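Local coordinates for catechol 1,2-dioxygenase (Pseudomonas putida, PDB 2AZQ), which probably catalyses the iron(III)-dependent intradiol cleavage of catechol by dioxygen to cis,cis-muconate, the first step of the catechol branch of the beta-ketoadipate pathway, at residues V111-D125 with F166-I180. Sequence-based numbering, arbitrary orientation.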
# COMPACT_ATOMS: atom_id res chain seq x y z
N VAL A 111 -21.55 -2.44 -2.37
CA VAL A 111 -22.08 -1.33 -1.55
C VAL A 111 -23.28 -1.84 -0.73
O VAL A 111 -24.30 -2.28 -1.28
CB VAL A 111 -22.57 -0.14 -2.38
CG1 VAL A 111 -22.98 0.98 -1.42
CG2 VAL A 111 -21.51 0.33 -3.38
N ALA A 112 -23.17 -1.75 0.59
CA ALA A 112 -24.21 -2.25 1.48
C ALA A 112 -25.55 -1.53 1.46
O ALA A 112 -25.66 -0.41 0.99
CB ALA A 112 -23.68 -2.28 2.90
N GLY A 113 -26.57 -2.22 1.96
CA GLY A 113 -27.91 -1.67 2.06
C GLY A 113 -28.72 -1.37 0.81
O GLY A 113 -29.65 -0.55 0.89
N ALA A 114 -28.42 -2.00 -0.32
CA ALA A 114 -29.18 -1.73 -1.54
C ALA A 114 -30.68 -1.94 -1.34
O ALA A 114 -31.08 -2.70 -0.46
CB ALA A 114 -28.70 -2.64 -2.67
N PRO A 115 -31.53 -1.24 -2.12
CA PRO A 115 -32.99 -1.37 -2.01
C PRO A 115 -33.43 -2.83 -2.01
O PRO A 115 -32.96 -3.67 -2.78
CB PRO A 115 -33.49 -0.60 -3.23
CG PRO A 115 -32.50 0.52 -3.29
CD PRO A 115 -31.20 -0.27 -3.18
N LEU A 116 -34.36 -3.12 -1.12
CA LEU A 116 -34.87 -4.45 -0.90
C LEU A 116 -36.24 -4.76 -1.55
O LEU A 116 -37.17 -3.94 -1.48
CB LEU A 116 -34.90 -4.62 0.61
CG LEU A 116 -35.37 -5.87 1.26
CD1 LEU A 116 -34.79 -7.10 0.56
CD2 LEU A 116 -34.91 -5.77 2.71
N ALA A 117 -36.37 -5.94 -2.15
CA ALA A 117 -37.63 -6.29 -2.83
C ALA A 117 -38.04 -7.77 -2.77
O ALA A 117 -37.19 -8.66 -2.80
CB ALA A 117 -37.58 -5.82 -4.30
N GLN A 118 -39.36 -7.99 -2.69
CA GLN A 118 -39.94 -9.34 -2.64
C GLN A 118 -40.04 -9.90 -4.06
O GLN A 118 -40.57 -9.24 -4.94
CB GLN A 118 -41.36 -9.27 -2.07
CG GLN A 118 -41.49 -8.45 -0.79
CD GLN A 118 -40.74 -9.05 0.39
OE1 GLN A 118 -39.53 -9.30 0.32
NE2 GLN A 118 -41.45 -9.26 1.49
N GLY A 119 -39.51 -11.10 -4.27
CA GLY A 119 -39.56 -11.76 -5.57
C GLY A 119 -39.26 -11.09 -6.90
O GLY A 119 -38.66 -11.72 -7.76
N GLU A 120 -39.70 -9.85 -7.09
CA GLU A 120 -39.51 -9.11 -8.34
C GLU A 120 -38.98 -7.71 -8.10
O GLU A 120 -39.26 -7.11 -7.07
CB GLU A 120 -40.85 -8.96 -9.10
CG GLU A 120 -41.20 -10.08 -10.04
CD GLU A 120 -42.49 -9.83 -10.81
OE1 GLU A 120 -43.55 -9.67 -10.15
OE2 GLU A 120 -42.45 -9.80 -12.08
N VAL A 121 -38.25 -7.18 -9.07
CA VAL A 121 -37.75 -5.83 -8.95
C VAL A 121 -37.17 -5.35 -10.29
O VAL A 121 -36.76 -6.16 -11.12
CB VAL A 121 -36.62 -5.74 -7.84
CG1 VAL A 121 -35.36 -6.43 -8.29
CG2 VAL A 121 -36.35 -4.31 -7.47
N ARG A 122 -37.20 -4.05 -10.53
CA ARG A 122 -36.54 -3.53 -11.73
C ARG A 122 -35.26 -2.94 -11.12
O ARG A 122 -35.31 -2.34 -10.04
CB ARG A 122 -37.35 -2.42 -12.40
CG ARG A 122 -36.58 -1.75 -13.52
CD ARG A 122 -37.45 -0.82 -14.33
NE ARG A 122 -36.71 -0.15 -15.40
CZ ARG A 122 -37.29 0.46 -16.44
NH1 ARG A 122 -38.61 0.48 -16.56
NH2 ARG A 122 -36.54 1.06 -17.35
N MET A 123 -34.12 -3.12 -11.78
CA MET A 123 -32.85 -2.63 -11.26
C MET A 123 -32.27 -1.33 -11.83
O MET A 123 -31.47 -0.68 -11.16
CB MET A 123 -31.77 -3.72 -11.40
CG MET A 123 -32.00 -4.97 -10.59
SD MET A 123 -30.63 -6.09 -10.88
CE MET A 123 -29.31 -5.16 -10.15
N ASP A 124 -32.66 -0.95 -13.05
CA ASP A 124 -32.12 0.26 -13.70
C ASP A 124 -33.01 1.51 -13.55
O ASP A 124 -34.22 1.40 -13.37
CB ASP A 124 -31.96 0.02 -15.21
CG ASP A 124 -33.30 -0.19 -15.91
OD1 ASP A 124 -33.89 -1.27 -15.73
OD2 ASP A 124 -33.78 0.73 -16.60
N ASP A 125 -32.41 2.70 -13.64
CA ASP A 125 -33.17 3.94 -13.53
C ASP A 125 -33.74 4.47 -14.88
O ASP A 125 -34.19 5.60 -14.98
CB ASP A 125 -32.32 5.05 -12.87
CG ASP A 125 -31.02 5.31 -13.61
OD1 ASP A 125 -31.02 5.19 -14.86
OD2 ASP A 125 -30.00 5.64 -12.96
N PHE A 166 -19.59 4.41 -7.13
CA PHE A 166 -18.22 4.86 -7.35
C PHE A 166 -18.29 5.81 -8.50
O PHE A 166 -17.46 6.72 -8.62
CB PHE A 166 -17.29 3.71 -7.66
CG PHE A 166 -17.28 2.69 -6.60
CD1 PHE A 166 -18.21 1.65 -6.62
CD2 PHE A 166 -16.44 2.82 -5.51
CE1 PHE A 166 -18.30 0.77 -5.55
CE2 PHE A 166 -16.52 1.96 -4.44
CZ PHE A 166 -17.45 0.92 -4.46
N ASP A 167 -19.29 5.61 -9.35
CA ASP A 167 -19.49 6.50 -10.47
C ASP A 167 -20.59 7.43 -10.02
O ASP A 167 -21.76 7.04 -9.96
CB ASP A 167 -19.92 5.75 -11.72
CG ASP A 167 -20.04 6.67 -12.91
OD1 ASP A 167 -20.40 6.20 -14.00
OD2 ASP A 167 -19.78 7.88 -12.74
N SER A 168 -20.22 8.65 -9.70
CA SER A 168 -21.19 9.62 -9.23
C SER A 168 -22.24 9.99 -10.27
O SER A 168 -23.32 10.45 -9.90
CB SER A 168 -20.49 10.89 -8.72
OG SER A 168 -19.81 10.64 -7.49
N THR A 169 -21.92 9.82 -11.55
CA THR A 169 -22.89 10.16 -12.59
C THR A 169 -24.12 9.28 -12.44
O THR A 169 -25.22 9.71 -12.76
CB THR A 169 -22.32 10.03 -14.06
OG1 THR A 169 -21.70 8.75 -14.26
CG2 THR A 169 -21.32 11.12 -14.35
N GLN A 170 -23.95 8.05 -11.93
CA GLN A 170 -25.08 7.15 -11.75
C GLN A 170 -25.93 7.55 -10.55
O GLN A 170 -25.44 8.15 -9.60
CB GLN A 170 -24.62 5.70 -11.62
CG GLN A 170 -23.98 5.18 -12.90
CD GLN A 170 -23.90 3.65 -12.96
OE1 GLN A 170 -24.91 2.95 -12.81
NE2 GLN A 170 -22.70 3.13 -13.20
N SER A 171 -27.21 7.21 -10.60
CA SER A 171 -28.11 7.55 -9.52
C SER A 171 -27.88 6.62 -8.31
O SER A 171 -27.16 5.62 -8.42
CB SER A 171 -29.54 7.43 -10.02
OG SER A 171 -29.80 6.11 -10.41
N GLU A 172 -28.47 6.95 -7.16
CA GLU A 172 -28.29 6.08 -6.00
C GLU A 172 -28.62 4.60 -6.32
O GLU A 172 -29.62 4.31 -7.01
CB GLU A 172 -29.14 6.55 -4.80
CG GLU A 172 -28.65 7.84 -4.09
CD GLU A 172 -29.36 8.12 -2.71
OE1 GLU A 172 -29.19 7.29 -1.76
OE2 GLU A 172 -30.08 9.15 -2.60
N PHE A 173 -27.77 3.70 -5.83
CA PHE A 173 -27.89 2.24 -6.00
C PHE A 173 -28.40 1.71 -7.33
O PHE A 173 -29.13 0.72 -7.37
CB PHE A 173 -28.74 1.62 -4.88
CG PHE A 173 -28.19 1.81 -3.49
CD1 PHE A 173 -28.50 2.95 -2.74
CD2 PHE A 173 -27.43 0.82 -2.89
CE1 PHE A 173 -28.06 3.08 -1.41
CE2 PHE A 173 -26.98 0.95 -1.55
CZ PHE A 173 -27.31 2.08 -0.81
N ASN A 174 -28.02 2.36 -8.42
CA ASN A 174 -28.45 1.93 -9.74
C ASN A 174 -27.82 0.57 -10.01
O ASN A 174 -26.63 0.34 -9.70
CB ASN A 174 -28.01 2.94 -10.79
CG ASN A 174 -28.62 2.68 -12.15
OD1 ASN A 174 -27.91 2.59 -13.14
ND2 ASN A 174 -29.94 2.56 -12.21
N LEU A 175 -28.61 -0.34 -10.57
CA LEU A 175 -28.13 -1.70 -10.85
C LEU A 175 -27.70 -2.42 -9.56
O LEU A 175 -26.82 -3.28 -9.58
CB LEU A 175 -26.98 -1.64 -11.86
CG LEU A 175 -27.35 -0.74 -13.03
CD1 LEU A 175 -26.22 -0.74 -14.05
CD2 LEU A 175 -28.65 -1.22 -13.66
N ARG A 176 -28.33 -2.07 -8.45
CA ARG A 176 -28.03 -2.69 -7.15
C ARG A 176 -29.30 -3.02 -6.37
O ARG A 176 -30.09 -2.13 -6.05
CB ARG A 176 -27.16 -1.74 -6.32
CG ARG A 176 -25.71 -1.64 -6.80
CD ARG A 176 -24.93 -0.45 -6.18
NE ARG A 176 -23.54 -0.45 -6.62
CZ ARG A 176 -22.63 -1.31 -6.17
NH1 ARG A 176 -23.01 -2.22 -5.27
NH2 ARG A 176 -21.39 -1.28 -6.64
N ARG A 177 -29.49 -4.29 -6.04
CA ARG A 177 -30.69 -4.68 -5.30
C ARG A 177 -30.59 -5.98 -4.48
O ARG A 177 -29.77 -6.88 -4.72
CB ARG A 177 -31.89 -4.85 -6.26
CG ARG A 177 -32.39 -3.62 -7.01
CD ARG A 177 -33.08 -2.61 -6.09
NE ARG A 177 -33.63 -1.47 -6.84
CZ ARG A 177 -32.91 -0.53 -7.47
NH1 ARG A 177 -33.53 0.44 -8.12
NH2 ARG A 177 -31.58 -0.55 -7.43
N ARG A 178 -31.46 -6.07 -3.49
CA ARG A 178 -31.55 -7.27 -2.70
C ARG A 178 -32.95 -7.83 -2.95
O ARG A 178 -33.96 -7.25 -2.52
CB ARG A 178 -31.30 -6.96 -1.22
CG ARG A 178 -29.83 -7.01 -0.80
CD ARG A 178 -29.70 -6.68 0.68
NE ARG A 178 -30.06 -5.28 0.90
CZ ARG A 178 -30.49 -4.77 2.05
NH1 ARG A 178 -30.62 -5.53 3.12
NH2 ARG A 178 -30.78 -3.48 2.12
N ILE A 179 -32.99 -8.94 -3.69
CA ILE A 179 -34.23 -9.63 -4.06
C ILE A 179 -34.52 -10.79 -3.11
O ILE A 179 -33.66 -11.63 -2.91
CB ILE A 179 -34.14 -10.21 -5.51
CG1 ILE A 179 -34.06 -9.08 -6.54
CG2 ILE A 179 -35.36 -11.03 -5.82
CD1 ILE A 179 -33.82 -9.53 -7.96
N ILE A 180 -35.71 -10.83 -2.52
CA ILE A 180 -36.11 -11.93 -1.62
C ILE A 180 -36.82 -13.03 -2.42
O ILE A 180 -37.80 -12.75 -3.10
CB ILE A 180 -37.16 -11.51 -0.56
CG1 ILE A 180 -36.68 -10.28 0.23
CG2 ILE A 180 -37.48 -12.69 0.32
CD1 ILE A 180 -35.35 -10.43 0.87
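Val111 CG2 sits over the centre of the Arg176 guanidinium, 3.4 Å from its CZ; with CG1 anti to the backbone N (chi1 -175°), CG2 is left anti to the carbonyl carbon, facing the guanidinium. The motif is a parallel strand pair, 116-118 beside 176-180, within the mixed beta sheet of the intradiol dioxygenase catalytic domain; their short axes run 25° apart in direction. Pro115 CG covers one face of the Arg177 guanidinium near its rim, and the backbone of Met123 lies over the opposite face. Gly113 N lies over one face of the Arg178 guanidinium, with Ala114 O near its edge. The Phe173 ring receives Ala112 O at its edge, 3.2 Å from CE2, while Ala114 and Pro115 approach it obliquely.

The register rests on alternating backbone bonds: Arg178 N to Pro115 O (2.9 Å), Ala117 N to Arg178 O (2.8 Å), Ile180 N to Ala117 O and Gly119 N to Ile180 O. After Gly119 the chain reverses, and on the way back Val121 CG1 packs on Ile179 CG1 at 3.4 Å. Leu175 N bonds to Met123 O at 2.9 Å, its donor above the carbonyl plane.

Arg176 extends from CG to NE, and its NH2 bonds to Leu109 O. Its side chain comes about 4 Å from that of the iron ligand Tyr163, which places this end of the contact beside the metal site. In the loop before the strand, Ser171 OG donates to the anti lone pair of Asp125 OD2, while Asp125 OD1 hydrogen-bonds with Thr127 OG1. Arg178, bent at chi3 (-67°), turns back to Ala114 O, which accepts a 2.7 Å bond from NH2 and a weak one from NE.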